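Local coordinates for SsfX3 (Streptomyces sp. SF2575, PDB 3SKV), which probably transfers a salicylyl group onto a tetracycline intermediate during antibiotic biosynthesis, through a GDSL/SGNH-type acyltransferase domain joined to a jelly-roll domain, at residues V85-L96 / L148-L159. The protein carries 1 engineered substitution. Sequence-based numbering, arbitrary orientation.
Engineered in segment 85-96: His-88 (natural residue Cys).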
ATOM      1  N   VAL A  85      -1.488   5.218  -3.101  1.00 20.67           N
ATOM      2  CA  VAL A  85      -1.032   6.314  -3.962  1.00 18.96           C
ATOM      3  C   VAL A  85      -1.819   7.580  -3.623  1.00 23.16           C
ATOM      4  O   VAL A  85      -3.052   7.548  -3.470  1.00 22.13           O
ATOM      5  CB  VAL A  85      -1.090   5.978  -5.488  1.00 20.62           C
ATOM      6  CG1 VAL A  85      -0.656   7.185  -6.351  1.00 19.84           C
ATOM      7  CG2 VAL A  85      -0.253   4.742  -5.822  1.00 19.76           C
ATOM      8  N   ARG A  86      -1.104   8.698  -3.499  1.00 20.60           N
ATOM      9  CA  ARG A  86      -1.764   9.977  -3.275  1.00 20.55           C
ATOM     10  C   ARG A  86      -1.219  11.115  -4.091  1.00 25.38           C
ATOM     11  O   ARG A  86      -0.060  11.088  -4.483  1.00 25.63           O
ATOM     12  CB  ARG A  86      -2.058  10.307  -1.798  1.00 21.96           C
ATOM     13  CG  ARG A  86      -0.886  10.268  -0.923  1.00 28.01           C
ATOM     14  CD  ARG A  86      -0.781   9.030  -0.080  1.00 27.18           C
ATOM     15  NE  ARG A  86       0.425   9.234   0.699  1.00 29.78           N
ATOM     16  CZ  ARG A  86       1.554   8.578   0.528  1.00 36.43           C
ATOM     17  NH1 ARG A  86       1.594   7.507  -0.246  1.00 21.14           N
ATOM     18  NH2 ARG A  86       2.634   8.931   1.205  1.00 31.13           N
ATOM     19  N   LEU A  87      -2.094  12.041  -4.466  1.00 22.86           N
ATOM     20  CA  LEU A  87      -1.733  13.231  -5.214  1.00 22.31           C
ATOM     21  C   LEU A  87      -1.726  14.425  -4.230  1.00 23.94           C
ATOM     22  O   LEU A  87      -2.725  14.681  -3.565  1.00 20.93           O
ATOM     23  CB  LEU A  87      -2.699  13.445  -6.403  1.00 22.76           C
ATOM     24  CG  LEU A  87      -2.517  14.770  -7.188  1.00 28.41           C
ATOM     25  CD1 LEU A  87      -1.145  14.828  -7.883  1.00 28.76           C
ATOM     26  CD2 LEU A  87      -3.628  14.969  -8.211  1.00 30.75           C
ATOM     27  N   HIS A  88      -0.578  15.105  -4.100  1.00 22.43           N
ATOM     28  CA  HIS A  88      -0.436  16.249  -3.206  1.00 23.77           C
ATOM     29  C   HIS A  88      -0.269  17.521  -4.008  1.00 28.09           C
ATOM     30  O   HIS A  88       0.417  17.538  -5.038  1.00 26.77           O
ATOM     31  CB  HIS A  88       0.809  16.110  -2.316  1.00 26.01           C
ATOM     32  CG  HIS A  88       0.729  15.087  -1.230  1.00 29.57           C
ATOM     33  ND1 HIS A  88       1.441  15.243  -0.072  1.00 32.73           N
ATOM     34  CD2 HIS A  88       0.093  13.894  -1.192  1.00 31.57           C
ATOM     35  CE1 HIS A  88       1.194  14.165   0.662  1.00 32.48           C
ATOM     36  NE2 HIS A  88       0.400  13.317   0.023  1.00 32.11           N
ATOM     37  N   LEU A  89      -0.876  18.598  -3.509  1.00 25.25           N
ATOM     38  CA  LEU A  89      -0.778  19.947  -4.067  1.00 25.42           C
ATOM     39  C   LEU A  89      -1.164  20.947  -3.003  1.00 29.73           C
ATOM     40  O   LEU A  89      -2.026  20.657  -2.179  1.00 29.47           O
ATOM     41  CB  LEU A  89      -1.616  20.173  -5.364  1.00 24.60           C
ATOM     42  CG  LEU A  89      -3.114  19.900  -5.288  1.00 28.81           C
ATOM     43  CD1 LEU A  89      -3.871  21.168  -5.081  1.00 29.38           C
ATOM     44  CD2 LEU A  89      -3.613  19.267  -6.559  1.00 31.70           C
ATOM     45  N   ARG A  90      -0.534  22.112  -3.023  1.00 26.03           N
ATOM     46  CA  ARG A  90      -0.907  23.192  -2.131  1.00 27.17           C
ATOM     47  C   ARG A  90      -1.700  24.181  -2.978  1.00 30.95           C
ATOM     48  O   ARG A  90      -1.285  24.512  -4.100  1.00 30.71           O
ATOM     49  CB  ARG A  90       0.314  23.854  -1.491  1.00 25.36           C
ATOM     50  CG  ARG A  90       1.085  22.918  -0.549  1.00 25.56           C
ATOM     51  CD  ARG A  90       2.060  23.717   0.321  1.00 25.01           C
ATOM     52  NE  ARG A  90       1.354  24.727   1.107  1.00 32.04           N
ATOM     53  CZ  ARG A  90       0.765  24.494   2.275  1.00 40.21           C
ATOM     54  NH1 ARG A  90       0.858  23.298   2.846  1.00 26.14           N
ATOM     55  NH2 ARG A  90       0.107  25.462   2.897  1.00 31.18           N
ATOM     56  N   THR A  91      -2.870  24.597  -2.480  1.00 28.07           N
ATOM     57  CA  THR A  91      -3.751  25.550  -3.174  1.00 27.58           C
ATOM     58  C   THR A  91      -4.628  26.337  -2.216  1.00 30.83           C
ATOM     59  O   THR A  91      -4.970  25.848  -1.131  1.00 29.32           O
ATOM     60  CB  THR A  91      -4.606  24.850  -4.276  1.00 32.80           C
ATOM     61  OG1 THR A  91      -5.126  25.855  -5.153  1.00 33.65           O
ATOM     62  CG2 THR A  91      -5.767  23.988  -3.708  1.00 29.23           C
ATOM     63  N   ASP A  92      -5.028  27.543  -2.646  1.00 27.66           N
ATOM     64  CA  ASP A  92      -5.964  28.335  -1.877  1.00 27.17           C
ATOM     65  C   ASP A  92      -7.401  28.158  -2.431  1.00 30.33           C
ATOM     66  O   ASP A  92      -8.343  28.728  -1.898  1.00 32.43           O
ATOM     67  CB  ASP A  92      -5.529  29.803  -1.821  1.00 29.76           C
ATOM     68  CG  ASP A  92      -5.500  30.600  -3.115  1.00 39.96           C
ATOM     69  OD1 ASP A  92      -5.715  30.003  -4.196  1.00 37.89           O
ATOM     70  OD2 ASP A  92      -5.171  31.807  -3.057  1.00 53.20           O
ATOM     71  N   SER A  93      -7.552  27.409  -3.521  1.00 24.80           N
ATOM     72  CA  SER A  93      -8.820  27.175  -4.214  1.00 24.84           C
ATOM     73  C   SER A  93      -9.897  26.552  -3.277  1.00 31.51           C
ATOM     74  O   SER A  93      -9.620  25.583  -2.575  1.00 28.56           O
ATOM     75  CB  SER A  93      -8.581  26.281  -5.433  1.00 26.42           C
ATOM     76  OG  SER A  93      -9.742  26.007  -6.198  1.00 30.98           O
ATOM     77  N   PRO A  94     -11.124  27.121  -3.224  1.00 32.69           N
ATOM     78  CA  PRO A  94     -12.166  26.523  -2.364  1.00 32.40           C
ATOM     79  C   PRO A  94     -12.774  25.248  -2.983  1.00 34.98           C
ATOM     80  O   PRO A  94     -13.581  24.576  -2.341  1.00 34.89           O
ATOM     81  CB  PRO A  94     -13.184  27.655  -2.227  1.00 34.23           C
ATOM     82  CG  PRO A  94     -13.089  28.381  -3.523  1.00 39.12           C
ATOM     83  CD  PRO A  94     -11.645  28.297  -3.963  1.00 34.69           C
ATOM     84  N   TRP A  95     -12.391  24.920  -4.234  1.00 29.93           N
ATOM     85  CA  TRP A  95     -12.892  23.725  -4.925  1.00 27.78           C
ATOM     86  C   TRP A  95     -11.848  23.075  -5.824  1.00 30.59           C
ATOM     87  O   TRP A  95     -10.861  23.706  -6.207  1.00 28.82           O
ATOM     88  CB  TRP A  95     -14.187  24.020  -5.714  1.00 26.11           C
ATOM     89  CG  TRP A  95     -14.039  24.997  -6.838  1.00 27.09           C
ATOM     90  CD1 TRP A  95     -14.183  26.348  -6.772  1.00 30.63           C
ATOM     91  CD2 TRP A  95     -13.698  24.695  -8.203  1.00 27.12           C
ATOM     92  NE1 TRP A  95     -13.963  26.908  -8.013  1.00 30.40           N
ATOM     93  CE2 TRP A  95     -13.658  25.920  -8.907  1.00 30.67           C
ATOM     94  CE3 TRP A  95     -13.393  23.505  -8.897  1.00 27.82           C
ATOM     95  CZ2 TRP A  95     -13.369  25.989 -10.275  1.00 29.68           C
ATOM     96  CZ3 TRP A  95     -13.116  23.572 -10.253  1.00 29.09           C
ATOM     97  CH2 TRP A  95     -13.097  24.799 -10.929  1.00 30.26           C
ATOM     98  N   LEU A  96     -12.077  21.815  -6.181  1.00 28.05           N
ATOM     99  CA  LEU A  96     -11.234  21.107  -7.124  1.00 27.83           C
ATOM    100  C   LEU A  96     -12.021  20.171  -7.974  1.00 30.81           C
ATOM    101  O   LEU A  96     -13.036  19.607  -7.545  1.00 30.47           O
ATOM    102  CB  LEU A  96      -9.963  20.447  -6.512  1.00 27.67           C
ATOM    103  CG  LEU A  96     -10.033  19.144  -5.705  1.00 32.14           C
ATOM    104  CD1 LEU A  96     -10.331  17.905  -6.582  1.00 31.26           C
ATOM    105  CD2 LEU A  96      -8.707  18.890  -5.077  1.00 35.91           C
ATOM    106  N   LEU A 148     -14.284  23.295   0.017  1.00 35.55           N
ATOM    107  CA  LEU A 148     -13.050  23.010   0.743  1.00 34.74           C
ATOM    108  C   LEU A 148     -12.716  24.310   1.472  1.00 36.75           C
ATOM    109  O   LEU A 148     -13.167  25.366   1.017  1.00 35.15           O
ATOM    110  CB  LEU A 148     -11.885  22.641  -0.211  1.00 33.66           C
ATOM    111  CG  LEU A 148     -11.972  21.306  -0.932  1.00 37.26           C
ATOM    112  CD1 LEU A 148     -10.801  21.126  -1.859  1.00 35.25           C
ATOM    113  CD2 LEU A 148     -12.015  20.163   0.056  1.00 41.39           C
ATOM    114  N   PRO A 149     -11.929  24.273   2.577  1.00 32.65           N
ATOM    115  CA  PRO A 149     -11.571  25.527   3.259  1.00 33.74           C
ATOM    116  C   PRO A 149     -10.903  26.546   2.346  1.00 37.07           C
ATOM    117  O   PRO A 149     -10.176  26.177   1.429  1.00 34.37           O
ATOM    118  CB  PRO A 149     -10.588  25.076   4.348  1.00 35.68           C
ATOM    119  CG  PRO A 149     -10.891  23.638   4.555  1.00 38.85           C
ATOM    120  CD  PRO A 149     -11.302  23.110   3.237  1.00 33.31           C
ATOM    121  N   ALA A 150     -11.161  27.832   2.599  1.00 34.63           N
ATOM    122  CA  ALA A 150     -10.523  28.903   1.848  1.00 34.08           C
ATOM    123  C   ALA A 150      -9.116  29.079   2.421  1.00 37.74           C
ATOM    124  O   ALA A 150      -8.845  28.670   3.564  1.00 38.38           O
ATOM    125  CB  ALA A 150     -11.331  30.188   2.003  1.00 36.06           C
ATOM    126  N   GLY A 151      -8.227  29.660   1.634  1.00 32.63           N
ATOM    127  CA  GLY A 151      -6.867  29.889   2.101  1.00 32.21           C
ATOM    128  C   GLY A 151      -5.927  28.772   1.729  1.00 33.40           C
ATOM    129  O   GLY A 151      -6.370  27.682   1.348  1.00 30.12           O
ATOM    130  N   ASP A 152      -4.617  29.051   1.827  1.00 31.62           N
ATOM    131  CA  ASP A 152      -3.580  28.080   1.512  1.00 31.31           C
ATOM    132  C   ASP A 152      -3.690  26.846   2.406  1.00 32.63           C
ATOM    133  O   ASP A 152      -3.901  26.963   3.615  1.00 31.98           O
ATOM    134  CB  ASP A 152      -2.167  28.700   1.578  1.00 34.62           C
ATOM    135  CG  ASP A 152      -1.088  27.845   0.895  1.00 50.97           C
ATOM    136  OD1 ASP A 152      -1.372  27.271  -0.209  1.00 51.72           O
ATOM    137  OD2 ASP A 152       0.051  27.787   1.426  1.00 53.26           O
ATOM    138  N   LYS A 153      -3.583  25.670   1.791  1.00 26.33           N
ATOM    139  CA  LYS A 153      -3.716  24.387   2.475  1.00 24.75           C
ATOM    140  C   LYS A 153      -3.093  23.281   1.648  1.00 27.17           C
ATOM    141  O   LYS A 153      -3.020  23.382   0.417  1.00 24.74           O
ATOM    142  CB  LYS A 153      -5.218  24.068   2.724  1.00 24.79           C
ATOM    143  CG  LYS A 153      -5.999  23.776   1.449  1.00 21.67           C
ATOM    144  CD  LYS A 153      -7.425  24.253   1.510  1.00 30.43           C
ATOM    145  CE  LYS A 153      -8.018  24.304   0.132  1.00 27.26           C
ATOM    146  NZ  LYS A 153      -8.180  25.714  -0.329  1.00 36.69           N
ATOM    147  N   LEU A 154      -2.699  22.192   2.318  1.00 23.67           N
ATOM    148  CA  LEU A 154      -2.204  21.021   1.614  1.00 21.93           C
ATOM    149  C   LEU A 154      -3.397  20.120   1.270  1.00 26.57           C
ATOM    150  O   LEU A 154      -4.162  19.729   2.150  1.00 26.47           O
ATOM    151  CB  LEU A 154      -1.140  20.282   2.445  1.00 21.77           C
ATOM    152  CG  LEU A 154      -0.694  18.886   1.941  1.00 27.01           C
ATOM    153  CD1 LEU A 154      -0.084  18.925   0.520  1.00 26.34           C
ATOM    154  CD2 LEU A 154       0.247  18.214   2.927  1.00 26.82           C
ATOM    155  N   VAL A 155      -3.544  19.791  -0.011  1.00 24.41           N
ATOM    156  CA  VAL A 155      -4.595  18.910  -0.501  1.00 23.05           C
ATOM    157  C   VAL A 155      -4.006  17.548  -0.864  1.00 27.45           C
ATOM    158  O   VAL A 155      -3.093  17.490  -1.691  1.00 28.94           O
ATOM    159  CB  VAL A 155      -5.361  19.523  -1.686  1.00 25.69           C
ATOM    160  CG1 VAL A 155      -6.525  18.608  -2.100  1.00 24.89           C
ATOM    161  CG2 VAL A 155      -5.869  20.921  -1.341  1.00 26.01           C
ATOM    162  N   GLU A 156      -4.510  16.461  -0.246  1.00 23.16           N
ATOM    163  CA  GLU A 156      -4.046  15.105  -0.573  1.00 22.65           C
ATOM    164  C   GLU A 156      -5.235  14.345  -1.111  1.00 28.10           C
ATOM    165  O   GLU A 156      -6.279  14.254  -0.448  1.00 29.09           O
ATOM    166  CB  GLU A 156      -3.460  14.334   0.626  1.00 24.35           C
ATOM    167  CG  GLU A 156      -2.453  15.071   1.497  1.00 40.64           C
ATOM    168  CD  GLU A 156      -2.198  14.463   2.872  1.00 61.35           C
ATOM    169  OE1 GLU A 156      -2.321  13.224   3.015  1.00 49.17           O
ATOM    170  OE2 GLU A 156      -1.847  15.225   3.803  1.00 53.07           O
ATOM    171  N   LEU A 157      -5.090  13.827  -2.314  1.00 24.26           N
ATOM    172  CA  LEU A 157      -6.099  12.997  -2.972  1.00 24.91           C
ATOM    173  C   LEU A 157      -5.595  11.555  -2.847  1.00 27.28           C
ATOM    174  O   LEU A 157      -4.585  11.209  -3.472  1.00 25.49           O
ATOM    175  CB  LEU A 157      -6.212  13.394  -4.464  1.00 24.94           C
ATOM    176  CG  LEU A 157      -7.336  14.357  -4.882  1.00 29.49           C
ATOM    177  CD1 LEU A 157      -7.502  15.513  -3.910  1.00 29.76           C
ATOM    178  CD2 LEU A 157      -7.075  14.894  -6.245  1.00 29.74           C
ATOM    179  N   TRP A 158      -6.220  10.763  -1.962  1.00 21.62           N
ATOM    180  CA  TRP A 158      -5.862   9.367  -1.757  1.00 21.22           C
ATOM    181  C   TRP A 158      -6.655   8.557  -2.740  1.00 25.77           C
ATOM    182  O   TRP A 158      -7.877   8.399  -2.618  1.00 27.51           O
ATOM    183  CB  TRP A 158      -6.176   8.930  -0.338  1.00 20.88           C
ATOM    184  CG  TRP A 158      -5.195   9.441   0.646  1.00 22.48           C
ATOM    185  CD1 TRP A 158      -5.058  10.725   1.089  1.00 25.27           C
ATOM    186  CD2 TRP A 158      -4.272   8.650   1.403  1.00 23.02           C
ATOM    187  NE1 TRP A 158      -4.062  10.791   2.044  1.00 25.34           N
ATOM    188  CE2 TRP A 158      -3.563   9.534   2.254  1.00 26.93           C
ATOM    189  CE3 TRP A 158      -3.935   7.287   1.403  1.00 23.99           C
ATOM    190  CZ2 TRP A 158      -2.557   9.096   3.108  1.00 26.45           C
ATOM    191  CZ3 TRP A 158      -2.898   6.869   2.205  1.00 25.95           C
ATOM    192  CH2 TRP A 158      -2.240   7.758   3.070  1.00 26.99           C
ATOM    193  N   LEU A 159      -5.960   8.078  -3.738  1.00 22.38           N
ATOM    194  CA  LEU A 159      -6.504   7.334  -4.870  1.00 22.56           C
ATOM    195  C   LEU A 159      -7.106   5.982  -4.455  1.00 30.73           C
ATOM    196  O   LEU A 159      -6.689   5.439  -3.427  1.00 29.99           O
ATOM    197  CB  LEU A 159      -5.404   7.183  -5.953  1.00 21.06           C
ATOM    198  CG  LEU A 159      -4.707   8.496  -6.463  1.00 22.96           C
ATOM    199  CD1 LEU A 159      -4.001   8.246  -7.801  1.00 22.59           C
ATOM    200  CD2 LEU A 159      -5.722   9.642  -6.668  1.00 21.09           C
TER
HETATM  201  O   HOH W   1      -4.527   5.511  -1.733  1.00 26.10           O
HETATM  202  O   HOH W   2      -0.189  11.532   2.110  1.00 25.14           O
HETATM  203  O   HOH W   3      -9.346  30.697  -0.701  1.00 31.65           O
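Leu-87 and Leu-157 exchange two backbone hydrogen bonds, Leu-87 N to Leu-157 O and Leu-157 N to Leu-87 O, each 2.8 Å. Leu-89 and Val-155 form a second such pair, and an angle of 166° between strands 86-91 and 153-158 confirms antiparallel pairing in the jelly-roll domain. On the face carrying these residues, Leu-96 CD2 reaches across to Val-155 CG1 (3.7 Å) and to Leu-157 CD1, joining strand 96-103 to the same apolar layer.

The other face is mostly polar and aromatic. Arg-86 lays CD over the six-membered ring of Trp-158, 3.5 Å from its centroid and 5° off the normal; a bend at chi2 (-102°) carries the guanidinium beyond it, where NH2 forms a salt bridge with Asp-219 and NH1 hydrogen-bonds Gly-84 O. Glu-156 CG lies over one face of the engineered His-88 ring, a CH-pi contact; His-88 ND1 bonds Asp-181, and one water links Arg-86 NE, His-88 NE2 and Glu-156 OE1. Arg-90 NH2 forms a salt bridge with Asp-152 OD2 (2.8 Å), approaching from above the carboxylate plane.

At the loop end, Lys-153 NZ donates to Ser-93 O (2.7 Å) and Pro-149 O (2.7 Å), with a longer bond to Gly-151 O. A methionine in place of Lys-153 would probably leave these carbonyls without their shared donor and the loops more weakly tied. The chemistry thus implies division of labour: mainly apolar packing on one face, with a buried ammonium at its loop end, and mostly charged, water-linked groups on the other.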